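PDB 2QML: BH2621 protein from Bacillus halodurans, which is of unknown function but, as a GNAT-family protein, may transfer fatty acyl groups to a lysine amine in siderophore biosynthesis. Local coordinates for residues A96-F101 against V169-K174; V166-V169 against K174-L177; S87-E92 against F135-T140. All coordinates share one frame; numbering follows the deposited sequence.

Interaction 1: residues A96-F101 against V169-K174; sequences ANYYPF and VELPDK
Tyr98 alone carries the 96-101 side of this contact, laying its ring against Val169 and Leu171 and reaching past them to the backbone of Glu170. Its hydroxyl donates a hydrogen bond to the carbonyl oxygen of that glutamate, with Tyr98 OH 2.8 Å from Glu170 O; the donor stands above the carbonyl plane, 38° out of it. Both aliphatic neighbours lie on the same side of the ring plane. Tyr98 CD2 lies 3.7 Å from Val169 CB, while Tyr98 CE1 is 3.5 Å from Leu171 CD2, both approaches being oblique. With CG anti to the carbonyl carbon (chi1 -66°), the tyrosine points from its loop toward the end of strand 164-170. The receiving backbone is itself folded: Glu170 centres an inverse gamma turn, and Leu171 N is hydrogen-bonded to Lys174 O at 2.9 Å, closing the connection between strands 164-170 and 175-182. Further out, Lys167 NZ bonds to Tyr98 O, so the tyrosine is engaged through its main chain as well as its hydroxyl. The contact thus combines apolar packing along the ring with a polar bond at its far end, joining the 96-101 loop to the hairpin without any charge pairing between the two segments.

Interaction 2: residues V166-V169 against K174-L177; sequences VKEV and KIGL
The antiparallel beta hairpin of strands 164-170 and 175-182, at one margin of the mixed GNAT sheet, is joined here by a hydrogen-bonded pair, Val169 with Gly176. Val169 N donates to Gly176 O at 2.9 Å, and Gly176 N returns a bond of the same length to Val169 O. The first is the straighter at hydrogen, 165° against 152°. Next along, Glu168 and Leu177 form a non-hydrogen-bonded pair, and Glu168 CA makes a CA-H...O contact with Gly176 O at 3.2 Å. Beyond this, Val166 and Lys167 both face Leu178 in a classic beta bulge. Val169 turns to the face opposite Glu168, where its CG2 rests over the peptide of Gly176, 3.7 Å from Gly176 O. On the face of Glu168 and Leu177, Glu168 runs extended beyond CG and crosses Ile175, while its OE2 is held in a salt bridge by Arg149. Leu177, with CG anti to the backbone N (chi1 -180°), brings CD1 to 3.8 Å from Lys167 O. Ile175 CG2 meets the acidic side chain at both ends, 3.8 Å from Glu168 CB and 3.6 Å from Glu168 OE1.

Interaction 3: residues S87-E92 against F135-T140; sequences SYWVKE and FQEPDT
Trp89 reaches from the end of strand 80-89 to the loop after helix 123-135, where the far rim of its indole meets Glu137 and Thr140. CG of Trp89 is anti to the carbonyl carbon, and chi2 of 107° directs the six-membered ring toward that loop. Trp89 CH2 lies 3.8 Å from Glu137 CG, which sits at the ring edge, in its plane. The glutamate is not extended: its CG is anti to the backbone N (chi1 171°), and the chain then bends at chi2, bringing the carboxylate back beside the same corner of the indole. There Glu137 CD is 3.9 Å from Trp89 CH2, with the carboxylate and ring planes 75° apart, so the two flat groups do not stack.

Thr140 comes to the neighbouring ring atom obliquely, its OG1 3.8 Å from Trp89 CZ3. That approach is packing; the polar demands of the hydroxyl are met elsewhere, by His104 O and Gln106 NE2. Gln106 also touches both Trp89 and Glu137 from strand 106-112. Behind the contact, Thr140 N bonds to Glu137 O at 3.1 Å, spacing the two residues that meet this rim of the indole. A glycerol bound beside Trp89, probably from the crystallisation liquor, lies near this partly buried patch. The loop residues Glu137 and Thr140 are the ends of a type I beta turn, which leads into strand 142-145 of the GNAT sheet.

All three contacts reach the same mixed sheet, but at different places and by different chemistry. Interaction 2 is main-chain pairing within the hairpin at the edge of the sheet; interaction 1 sets one tyrosine of a loop against that hairpin, and the two share Val169 and are tied together by the bond of Lys167 to Tyr98. Interaction 3, about 20 Å from interaction 2 between centres, is the smallest and has no hydrogen bond between its segments. It touches interaction 1 through Val90, which packs against Ala96, Tyr99 and Phe101. Each contact is partly buried, pairing sheltered residues such as Val169, Gly176 and Thr140 with more exposed neighbours.

Interaction 1: residues A96-F101 against V169-K174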
ATOM      1  N   ALA A  96      -1.897 -15.581   3.344  1.00 21.01           N
ATOM      2  CA  ALA A  96      -1.561 -16.854   2.704  1.00 23.84           C
ATOM      3  C   ALA A  96      -2.545 -17.967   3.080  1.00 22.73           C
ATOM      4  O   ALA A  96      -2.715 -18.906   2.353  1.00 23.71           O
ATOM      5  CB  ALA A  96      -0.123 -17.303   3.049  1.00 22.67           C
ATOM      6  N   ASN A  97      -3.124 -17.889   4.256  1.00 24.00           N
ATOM      7  CA  ASN A  97      -4.089 -18.891   4.714  1.00 23.78           C
ATOM      8  C   ASN A  97      -5.445 -18.864   4.021  1.00 23.11           C
ATOM      9  O   ASN A  97      -6.230 -19.774   4.205  1.00 25.12           O
ATOM     10  CB  ASN A  97      -4.337 -18.690   6.201  1.00 24.85           C
ATOM     11  CG  ASN A  97      -3.094 -18.848   7.017  1.00 31.68           C
ATOM     12  OD1 ASN A  97      -2.447 -19.878   6.979  1.00 36.62           O
ATOM     13  ND2 ASN A  97      -2.716 -17.801   7.711  1.00 36.32           N
ATOM     14  N   TYR A  98      -5.725 -17.838   3.238  1.00 21.82           N
ATOM     15  CA  TYR A  98      -7.058 -17.631   2.670  1.00 20.84           C
ATOM     16  C   TYR A  98      -7.238 -17.923   1.192  1.00 23.19           C
ATOM     17  O   TYR A  98      -8.366 -17.870   0.706  1.00 24.96           O
ATOM     18  CB  TYR A  98      -7.466 -16.180   2.963  1.00 21.81           C
ATOM     19  CG  TYR A  98      -7.659 -15.916   4.428  1.00 21.34           C
ATOM     20  CD1 TYR A  98      -6.584 -15.637   5.247  1.00 22.76           C
ATOM     21  CD2 TYR A  98      -8.913 -15.978   5.011  1.00 23.81           C
ATOM     22  CE1 TYR A  98      -6.740 -15.425   6.591  1.00 26.07           C
ATOM     23  CE2 TYR A  98      -9.078 -15.753   6.352  1.00 23.77           C
ATOM     24  CZ  TYR A  98      -7.989 -15.487   7.139  1.00 24.04           C
ATOM     25  OH  TYR A  98      -8.128 -15.235   8.465  1.00 27.15           O
ATOM     26  N   TYR A  99      -6.161 -18.202   0.460  1.00 21.32           N
ATOM     27  CA  TYR A  99      -6.279 -18.494  -0.941  1.00 21.29           C
ATOM     28  C   TYR A  99      -5.017 -19.297  -1.351  1.00 22.49           C
ATOM     29  O   TYR A  99      -4.037 -19.305  -0.617  1.00 22.46           O
ATOM     30  CB  TYR A  99      -6.471 -17.196  -1.761  1.00 20.99           C
ATOM     31  CG  TYR A  99      -5.192 -16.467  -2.061  1.00 17.83           C
ATOM     32  CD1 TYR A  99      -4.611 -15.637  -1.121  1.00 20.43           C
ATOM     33  CD2 TYR A  99      -4.578 -16.570  -3.327  1.00 19.17           C
ATOM     34  CE1 TYR A  99      -3.360 -14.953  -1.430  1.00 21.50           C
ATOM     35  CE2 TYR A  99      -3.397 -15.944  -3.624  1.00 22.83           C
ATOM     36  CZ  TYR A  99      -2.785 -15.131  -2.679  1.00 18.57           C
ATOM     37  OH  TYR A  99      -1.585 -14.469  -2.988  1.00 22.30           O
ATOM     38  N   PRO A 100      -5.058 -20.016  -2.490  1.00 24.40           N
ATOM     39  CA  PRO A 100      -3.927 -20.837  -2.974  1.00 25.95           C
ATOM     40  C   PRO A 100      -2.853 -19.960  -3.618  1.00 23.65           C
ATOM     41  O   PRO A 100      -2.709 -19.890  -4.830  1.00 27.65           O
ATOM     42  CB  PRO A 100      -4.598 -21.796  -3.962  1.00 25.16           C
ATOM     43  CG  PRO A 100      -5.736 -21.059  -4.484  1.00 27.44           C
ATOM     44  CD  PRO A 100      -6.232 -20.163  -3.384  1.00 26.07           C
ATOM     45  N   PHE A 101      -2.130 -19.265  -2.756  1.00 23.93           N
ATOM     46  CA  PHE A 101      -1.091 -18.330  -3.169  1.00 22.60           C
ATOM     47  C   PHE A 101       0.033 -19.047  -3.898  1.00 24.57           C
ATOM     48  O   PHE A 101       0.302 -20.229  -3.668  1.00 24.89           O
ATOM     49  CB  PHE A 101      -0.540 -17.612  -1.922  1.00 23.08           C
ATOM     50  CG  PHE A 101       0.277 -18.501  -1.013  1.00 22.78           C
ATOM     51  CD1 PHE A 101      -0.316 -19.287  -0.043  1.00 25.86           C
ATOM     52  CD2 PHE A 101       1.649 -18.563  -1.160  1.00 26.27           C
ATOM     53  CE1 PHE A 101       0.452 -20.107   0.782  1.00 27.50           C
ATOM     54  CE2 PHE A 101       2.418 -19.391  -0.356  1.00 26.46           C
ATOM     55  CZ  PHE A 101       1.819 -20.156   0.615  1.00 27.28           C
ATOM     56  N   VAL A 169     -12.639 -12.194   3.330  1.00 20.60           N
ATOM     57  CA  VAL A 169     -11.735 -12.916   4.216  1.00 19.80           C
ATOM     58  C   VAL A 169     -11.963 -12.453   5.671  1.00 18.70           C
ATOM     59  O   VAL A 169     -11.903 -11.255   5.970  1.00 21.78           O
ATOM     60  CB  VAL A 169     -10.261 -12.751   3.775  1.00 18.77           C
ATOM     61  CG1 VAL A 169      -9.998 -13.456   2.443  1.00 20.38           C
ATOM     62  CG2 VAL A 169      -9.854 -11.264   3.626  1.00 22.83           C
ATOM     63  N   GLU A 170     -12.303 -13.417   6.492  1.00 21.79           N
ATOM     64  CA  GLU A 170     -12.531 -13.228   7.921  1.00 19.93           C
ATOM     65  C   GLU A 170     -11.195 -13.210   8.627  1.00 23.38           C
ATOM     66  O   GLU A 170     -10.685 -14.247   8.989  1.00 23.19           O
ATOM     67  CB  GLU A 170     -13.391 -14.360   8.480  1.00 24.76           C
ATOM     68  CG  GLU A 170     -14.805 -14.230   8.152  1.00 29.85           C
ATOM     69  CD  GLU A 170     -15.577 -13.664   9.328  1.00 37.65           C
ATOM     70  OE1 GLU A 170     -15.087 -12.747  10.018  1.00 41.83           O
ATOM     71  OE2 GLU A 170     -16.646 -14.173   9.580  1.00 30.76           O
ATOM     72  N   LEU A 171     -10.601 -12.033   8.743  1.00 22.53           N
ATOM     73  CA  LEU A 171      -9.291 -11.846   9.341  1.00 21.80           C
ATOM     74  C   LEU A 171      -9.511 -11.516  10.821  1.00 22.14           C
ATOM     75  O   LEU A 171     -10.613 -11.187  11.228  1.00 21.68           O
ATOM     76  CB  LEU A 171      -8.564 -10.729   8.613  1.00 21.63           C
ATOM     77  CG  LEU A 171      -8.125 -11.043   7.175  1.00 24.43           C
ATOM     78  CD1 LEU A 171      -7.879  -9.728   6.439  1.00 23.57           C
ATOM     79  CD2 LEU A 171      -6.927 -11.977   7.150  1.00 26.31           C
ATOM     80  N   PRO A 172      -8.451 -11.611  11.649  1.00 26.16           N
ATOM     81  CA  PRO A 172      -8.626 -11.292  13.080  1.00 26.50           C
ATOM     82  C   PRO A 172      -9.148  -9.866  13.326  1.00 22.48           C
ATOM     83  O   PRO A 172      -9.965  -9.675  14.202  1.00 23.94           O
ATOM     84  CB  PRO A 172      -7.215 -11.492  13.653  1.00 27.72           C
ATOM     85  CG  PRO A 172      -6.527 -12.390  12.726  1.00 30.29           C
ATOM     86  CD  PRO A 172      -7.107 -12.122  11.359  1.00 26.36           C
ATOM     87  N   ASP A 173      -8.746  -8.919  12.484  1.00 25.79           N
ATOM     88  CA  ASP A 173      -9.081  -7.521  12.677  1.00 27.61           C
ATOM     89  C   ASP A 173     -10.188  -6.917  11.847  1.00 29.84           C
ATOM     90  O   ASP A 173     -10.600  -5.771  12.093  1.00 32.54           O
ATOM     91  CB  ASP A 173      -7.818  -6.670  12.408  1.00 29.81           C
ATOM     92  CG  ASP A 173      -7.244  -6.859  10.993  1.00 35.73           C
ATOM     93  OD1 ASP A 173      -7.180  -7.994  10.446  1.00 28.42           O
ATOM     94  OD2 ASP A 173      -6.778  -5.846  10.435  1.00 43.31           O
ATOM     95  N   LYS A 174     -10.690  -7.672  10.886  1.00 26.81           N
ATOM     96  CA  LYS A 174     -11.689  -7.134   9.997  1.00 24.79           C
ATOM     97  C   LYS A 174     -12.248  -8.226   9.106  1.00 21.55           C
ATOM     98  O   LYS A 174     -11.675  -9.310   9.024  1.00 21.29           O
ATOM     99  CB  LYS A 174     -11.059  -6.090   9.049  1.00 24.44           C
ATOM    100  CG  LYS A 174      -9.918  -6.594   8.228  1.00 23.30           C
ATOM    101  CD  LYS A 174      -9.263  -5.521   7.353  1.00 26.06           C
ATOM    102  CE  LYS A 174      -7.953  -5.969   6.794  1.00 26.38           C
ATOM    103  NZ  LYS A 174      -7.228  -4.977   5.960  1.00 24.33           N
TER

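Interaction 2: residues V166-V169 against K174-L177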
ATOM      1  N   VAL A 166     -12.083 -11.209  -5.159  1.00 20.82           N
ATOM      2  CA  VAL A 166     -12.175 -12.661  -5.077  1.00 21.61           C
ATOM      3  C   VAL A 166     -13.291 -13.040  -4.092  1.00 21.16           C
ATOM      4  O   VAL A 166     -14.264 -13.648  -4.507  1.00 20.31           O
ATOM      5  CB  VAL A 166     -10.849 -13.316  -4.679  1.00 22.00           C
ATOM      6  CG1 VAL A 166     -11.022 -14.823  -4.587  1.00 20.62           C
ATOM      7  CG2 VAL A 166      -9.684 -12.910  -5.682  1.00 21.27           C
ATOM      8  N   LYS A 167     -13.164 -12.663  -2.824  1.00 19.93           N
ATOM      9  CA  LYS A 167     -14.068 -13.077  -1.778  1.00 18.64           C
ATOM     10  C   LYS A 167     -13.726 -12.360  -0.503  1.00 19.03           C
ATOM     11  O   LYS A 167     -12.638 -11.805  -0.357  1.00 19.00           O
ATOM     12  CB  LYS A 167     -13.924 -14.595  -1.536  1.00 18.14           C
ATOM     13  CG  LYS A 167     -12.553 -15.003  -0.952  1.00 18.46           C
ATOM     14  CD  LYS A 167     -12.334 -16.491  -0.942  1.00 20.96           C
ATOM     15  CE  LYS A 167     -10.993 -16.810  -0.384  1.00 18.92           C
ATOM     16  NZ  LYS A 167     -10.748 -18.269  -0.278  1.00 22.21           N
ATOM     17  N   GLU A 168     -14.669 -12.372   0.422  1.00 18.35           N
ATOM     18  CA  GLU A 168     -14.397 -11.858   1.730  1.00 19.09           C
ATOM     19  C   GLU A 168     -13.427 -12.801   2.456  1.00 19.11           C
ATOM     20  O   GLU A 168     -13.400 -14.005   2.260  1.00 19.60           O
ATOM     21  CB  GLU A 168     -15.672 -11.673   2.563  1.00 20.58           C
ATOM     22  CG  GLU A 168     -16.605 -10.565   2.078  1.00 19.88           C
ATOM     23  CD  GLU A 168     -17.848 -10.386   2.916  1.00 21.40           C
ATOM     24  OE1 GLU A 168     -18.131 -11.200   3.798  1.00 20.04           O
ATOM     25  OE2 GLU A 168     -18.579  -9.389   2.653  1.00 20.53           O
ATOM     26  N   VAL A 169     -12.639 -12.194   3.330  1.00 20.60           N
ATOM     27  CA  VAL A 169     -11.735 -12.916   4.216  1.00 19.80           C
ATOM     28  C   VAL A 169     -11.963 -12.453   5.671  1.00 18.70           C
ATOM     29  O   VAL A 169     -11.903 -11.255   5.970  1.00 21.78           O
ATOM     30  CB  VAL A 169     -10.261 -12.751   3.775  1.00 18.77           C
ATOM     31  CG1 VAL A 169      -9.998 -13.456   2.443  1.00 20.38           C
ATOM     32  CG2 VAL A 169      -9.854 -11.264   3.626  1.00 22.83           C
ATOM     33  N   LYS A 174     -10.690  -7.672  10.886  1.00 26.81           N
ATOM     34  CA  LYS A 174     -11.689  -7.134   9.997  1.00 24.79           C
ATOM     35  C   LYS A 174     -12.248  -8.226   9.106  1.00 21.55           C
ATOM     36  O   LYS A 174     -11.675  -9.310   9.024  1.00 21.29           O
ATOM     37  CB  LYS A 174     -11.059  -6.090   9.049  1.00 24.44           C
ATOM     38  CG  LYS A 174      -9.918  -6.594   8.228  1.00 23.30           C
ATOM     39  CD  LYS A 174      -9.263  -5.521   7.353  1.00 26.06           C
ATOM     40  CE  LYS A 174      -7.953  -5.969   6.794  1.00 26.38           C
ATOM     41  NZ  LYS A 174      -7.228  -4.977   5.960  1.00 24.33           N
ATOM     42  N   ILE A 175     -13.317  -7.898   8.413  1.00 21.64           N
ATOM     43  CA  ILE A 175     -13.716  -8.691   7.275  1.00 23.03           C
ATOM     44  C   ILE A 175     -13.157  -7.900   6.074  1.00 21.01           C
ATOM     45  O   ILE A 175     -13.605  -6.813   5.777  1.00 21.66           O
ATOM     46  CB  ILE A 175     -15.207  -8.955   7.133  1.00 22.05           C
ATOM     47  CG1 ILE A 175     -15.764  -9.672   8.373  1.00 23.42           C
ATOM     48  CG2 ILE A 175     -15.468  -9.810   5.854  1.00 21.21           C
ATOM     49  CD1 ILE A 175     -17.263  -9.910   8.338  1.00 22.59           C
ATOM     50  N   GLY A 176     -12.152  -8.458   5.427  1.00 21.22           N
ATOM     51  CA  GLY A 176     -11.560  -7.843   4.273  1.00 19.68           C
ATOM     52  C   GLY A 176     -12.183  -8.373   2.997  1.00 18.79           C
ATOM     53  O   GLY A 176     -12.918  -9.364   3.038  1.00 20.43           O
ATOM     54  N   LEU A 177     -11.916  -7.682   1.897  1.00 17.61           N
ATOM     55  CA  LEU A 177     -12.275  -8.130   0.561  1.00 18.07           C
ATOM     56  C   LEU A 177     -10.944  -8.485  -0.079  1.00 17.89           C
ATOM     57  O   LEU A 177     -10.131  -7.596  -0.360  1.00 20.33           O
ATOM     58  CB  LEU A 177     -13.052  -7.089  -0.244  1.00 18.59           C
ATOM     59  CG  LEU A 177     -13.451  -7.524  -1.661  1.00 21.24           C
ATOM     60  CD1 LEU A 177     -14.450  -8.690  -1.670  1.00 22.40           C
ATOM     61  CD2 LEU A 177     -13.977  -6.301  -2.427  1.00 22.55           C
TER

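Interaction 3: residues S87-E92 against F135-T140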
ATOM      1  N   SER A  87       4.724  -3.120   2.132  1.00 22.54           N
ATOM      2  CA  SER A  87       4.908  -4.065   1.018  1.00 22.59           C
ATOM      3  C   SER A  87       5.372  -5.422   1.597  1.00 24.18           C
ATOM      4  O   SER A  87       6.374  -5.501   2.317  1.00 23.61           O
ATOM      5  CB  SER A  87       5.914  -3.491   0.043  1.00 24.45           C
ATOM      6  OG  SER A  87       6.236  -4.413  -0.947  1.00 22.74           O
ATOM      7  N   TYR A  88       4.687  -6.530   1.275  1.00 22.14           N
ATOM      8  CA  TYR A  88       5.019  -7.807   1.890  1.00 25.69           C
ATOM      9  C   TYR A  88       4.893  -9.004   0.955  1.00 23.64           C
ATOM     10  O   TYR A  88       4.291  -8.901  -0.103  1.00 23.07           O
ATOM     11  CB  TYR A  88       4.151  -8.006   3.153  1.00 27.40           C
ATOM     12  CG  TYR A  88       2.651  -8.098   2.875  1.00 22.06           C
ATOM     13  CD1 TYR A  88       2.069  -9.320   2.637  1.00 22.07           C
ATOM     14  CD2 TYR A  88       1.823  -6.961   2.894  1.00 23.22           C
ATOM     15  CE1 TYR A  88       0.697  -9.418   2.357  1.00 21.75           C
ATOM     16  CE2 TYR A  88       0.443  -7.076   2.617  1.00 24.70           C
ATOM     17  CZ  TYR A  88      -0.082  -8.305   2.379  1.00 25.12           C
ATOM     18  OH  TYR A  88      -1.445  -8.472   2.111  1.00 26.71           O
ATOM     19  N   TRP A  89       5.555 -10.100   1.357  1.00 22.98           N
ATOM     20  CA  TRP A  89       5.444 -11.393   0.707  1.00 23.33           C
ATOM     21  C   TRP A  89       4.260 -12.127   1.289  1.00 22.05           C
ATOM     22  O   TRP A  89       4.127 -12.289   2.517  1.00 23.92           O
ATOM     23  CB  TRP A  89       6.691 -12.248   0.920  1.00 25.76           C
ATOM     24  CG  TRP A  89       7.930 -11.671   0.301  1.00 26.33           C
ATOM     25  CD1 TRP A  89       8.985 -11.078   0.966  1.00 30.84           C
ATOM     26  CD2 TRP A  89       8.263 -11.605  -1.097  1.00 26.98           C
ATOM     27  NE1 TRP A  89       9.948 -10.694   0.076  1.00 32.73           N
ATOM     28  CE2 TRP A  89       9.534 -11.000  -1.195  1.00 28.04           C
ATOM     29  CE3 TRP A  89       7.636 -12.039  -2.271  1.00 24.23           C
ATOM     30  CZ2 TRP A  89      10.151 -10.780  -2.414  1.00 32.33           C
ATOM     31  CZ3 TRP A  89       8.257 -11.836  -3.471  1.00 27.59           C
ATOM     32  CH2 TRP A  89       9.517 -11.220  -3.538  1.00 27.13           C
ATOM     33  N   VAL A  90       3.373 -12.581   0.403  1.00 22.97           N
ATOM     34  CA  VAL A  90       2.182 -13.298   0.850  1.00 22.55           C
ATOM     35  C   VAL A  90       2.578 -14.535   1.659  1.00 22.94           C
ATOM     36  O   VAL A  90       1.968 -14.797   2.707  1.00 23.70           O
ATOM     37  CB  VAL A  90       1.273 -13.710  -0.320  1.00 23.39           C
ATOM     38  CG1 VAL A  90       0.207 -14.767   0.138  1.00 21.65           C
ATOM     39  CG2 VAL A  90       0.589 -12.485  -0.928  1.00 22.24           C
ATOM     40  N   LYS A  91       3.611 -15.273   1.213  1.00 25.81           N
ATOM     41  CA  LYS A  91       3.976 -16.541   1.825  1.00 29.57           C
ATOM     42  C   LYS A  91       4.185 -16.445   3.331  1.00 26.88           C
ATOM     43  O   LYS A  91       3.869 -17.373   4.047  1.00 29.32           O
ATOM     44  CB  LYS A  91       5.230 -17.117   1.145  1.00 26.27           C
ATOM     45  CG  LYS A  91       5.612 -18.541   1.599  1.00 32.98           C
ATOM     46  CD  LYS A  91       6.942 -18.947   0.947  1.00 38.10           C
ATOM     47  CE  LYS A  91       7.385 -20.341   1.396  1.00 42.63           C
ATOM     48  NZ  LYS A  91       8.653 -20.688   0.704  1.00 48.90           N
ATOM     49  N   GLU A  92       4.694 -15.314   3.791  1.00 27.75           N
ATOM     50  CA  GLU A  92       4.956 -15.153   5.214  1.00 30.66           C
ATOM     51  C   GLU A  92       3.909 -14.299   5.940  1.00 31.26           C
ATOM     52  O   GLU A  92       4.124 -13.886   7.069  1.00 32.84           O
ATOM     53  CB  GLU A  92       6.390 -14.574   5.399  1.00 34.28           C
ATOM     54  CG  GLU A  92       7.542 -15.519   4.972  1.00 37.87           C
ATOM     55  CD  GLU A  92       7.918 -15.371   3.479  1.00 46.54           C
ATOM     56  N   PHE A 135       6.160  -5.152  -9.003  1.00 20.71           N
ATOM     57  CA  PHE A 135       6.057  -6.101 -10.134  1.00 19.64           C
ATOM     58  C   PHE A 135       7.374  -6.322 -10.871  1.00 20.46           C
ATOM     59  O   PHE A 135       7.470  -7.236 -11.706  1.00 21.34           O
ATOM     60  CB  PHE A 135       4.976  -5.663 -11.127  1.00 20.96           C
ATOM     61  CG  PHE A 135       3.576  -6.167 -10.791  1.00 23.16           C
ATOM     62  CD1 PHE A 135       3.326  -7.524 -10.629  1.00 21.39           C
ATOM     63  CD2 PHE A 135       2.514  -5.282 -10.763  1.00 19.49           C
ATOM     64  CE1 PHE A 135       2.038  -7.973 -10.394  1.00 19.94           C
ATOM     65  CE2 PHE A 135       1.219  -5.724 -10.521  1.00 21.90           C
ATOM     66  CZ  PHE A 135       1.001  -7.080 -10.382  1.00 18.68           C
ATOM     67  N   GLN A 136       8.422  -5.546 -10.555  1.00 21.19           N
ATOM     68  CA  GLN A 136       9.691  -5.815 -11.199  1.00 21.16           C
ATOM     69  C   GLN A 136      10.406  -7.026 -10.612  1.00 22.57           C
ATOM     70  O   GLN A 136      11.431  -7.447 -11.151  1.00 23.23           O
ATOM     71  CB  GLN A 136      10.617  -4.586 -11.186  1.00 21.95           C
ATOM     72  CG  GLN A 136       9.988  -3.400 -11.798  1.00 19.09           C
ATOM     73  CD  GLN A 136       9.447  -3.655 -13.180  1.00 20.04           C
ATOM     74  OE1 GLN A 136      10.141  -4.085 -14.074  1.00 22.55           O
ATOM     75  NE2 GLN A 136       8.153  -3.433 -13.332  1.00 20.91           N
ATOM     76  N   GLU A 137       9.936  -7.556  -9.491  1.00 22.63           N
ATOM     77  CA  GLU A 137      10.422  -8.870  -9.021  1.00 20.68           C
ATOM     78  C   GLU A 137      10.079  -9.902 -10.120  1.00 23.46           C
ATOM     79  O   GLU A 137       8.923 -10.091 -10.439  1.00 21.58           O
ATOM     80  CB  GLU A 137       9.792  -9.192  -7.679  1.00 22.59           C
ATOM     81  CG  GLU A 137      10.066 -10.598  -7.218  1.00 32.32           C
ATOM     82  CD  GLU A 137      11.514 -10.818  -6.828  1.00 43.29           C
ATOM     83  OE1 GLU A 137      12.099  -9.890  -6.230  1.00 38.86           O
ATOM     84  OE2 GLU A 137      12.014 -11.928  -7.088  1.00 42.12           O
ATOM     85  N   PRO A 138      11.089 -10.554 -10.734  1.00 22.60           N
ATOM     86  CA  PRO A 138      10.735 -11.394 -11.920  1.00 23.73           C
ATOM     87  C   PRO A 138       9.702 -12.498 -11.690  1.00 24.85           C
ATOM     88  O   PRO A 138       8.883 -12.725 -12.561  1.00 27.61           O
ATOM     89  CB  PRO A 138      12.094 -11.963 -12.364  1.00 25.04           C
ATOM     90  CG  PRO A 138      13.066 -10.905 -11.885  1.00 24.86           C
ATOM     91  CD  PRO A 138      12.558 -10.480 -10.557  1.00 25.32           C
ATOM     92  N   ASP A 139       9.709 -13.137 -10.537  1.00 23.98           N
ATOM     93  CA  ASP A 139       8.775 -14.241 -10.364  1.00 26.03           C
ATOM     94  C   ASP A 139       7.435 -13.821  -9.776  1.00 23.33           C
ATOM     95  O   ASP A 139       6.542 -14.661  -9.653  1.00 25.80           O
ATOM     96  CB  ASP A 139       9.424 -15.297  -9.478  1.00 27.43           C
ATOM     97  CG  ASP A 139      10.672 -15.928 -10.124  1.00 38.55           C
ATOM     98  OD1 ASP A 139      10.666 -16.119 -11.364  1.00 38.05           O
ATOM     99  OD2 ASP A 139      11.637 -16.230  -9.371  1.00 44.76           O
ATOM    100  N   THR A 140       7.280 -12.555  -9.423  1.00 23.15           N
ATOM    101  CA  THR A 140       5.971 -12.098  -8.924  1.00 21.09           C
ATOM    102  C   THR A 140       5.010 -11.814 -10.073  1.00 22.31           C
ATOM    103  O   THR A 140       5.242 -10.912 -10.870  1.00 24.19           O
ATOM    104  CB  THR A 140       6.089 -10.843  -8.063  1.00 17.71           C
ATOM    105  OG1 THR A 140       6.851 -11.159  -6.898  1.00 23.02           O
ATOM    106  CG2 THR A 140       4.692 -10.310  -7.691  1.00 20.00           C
TER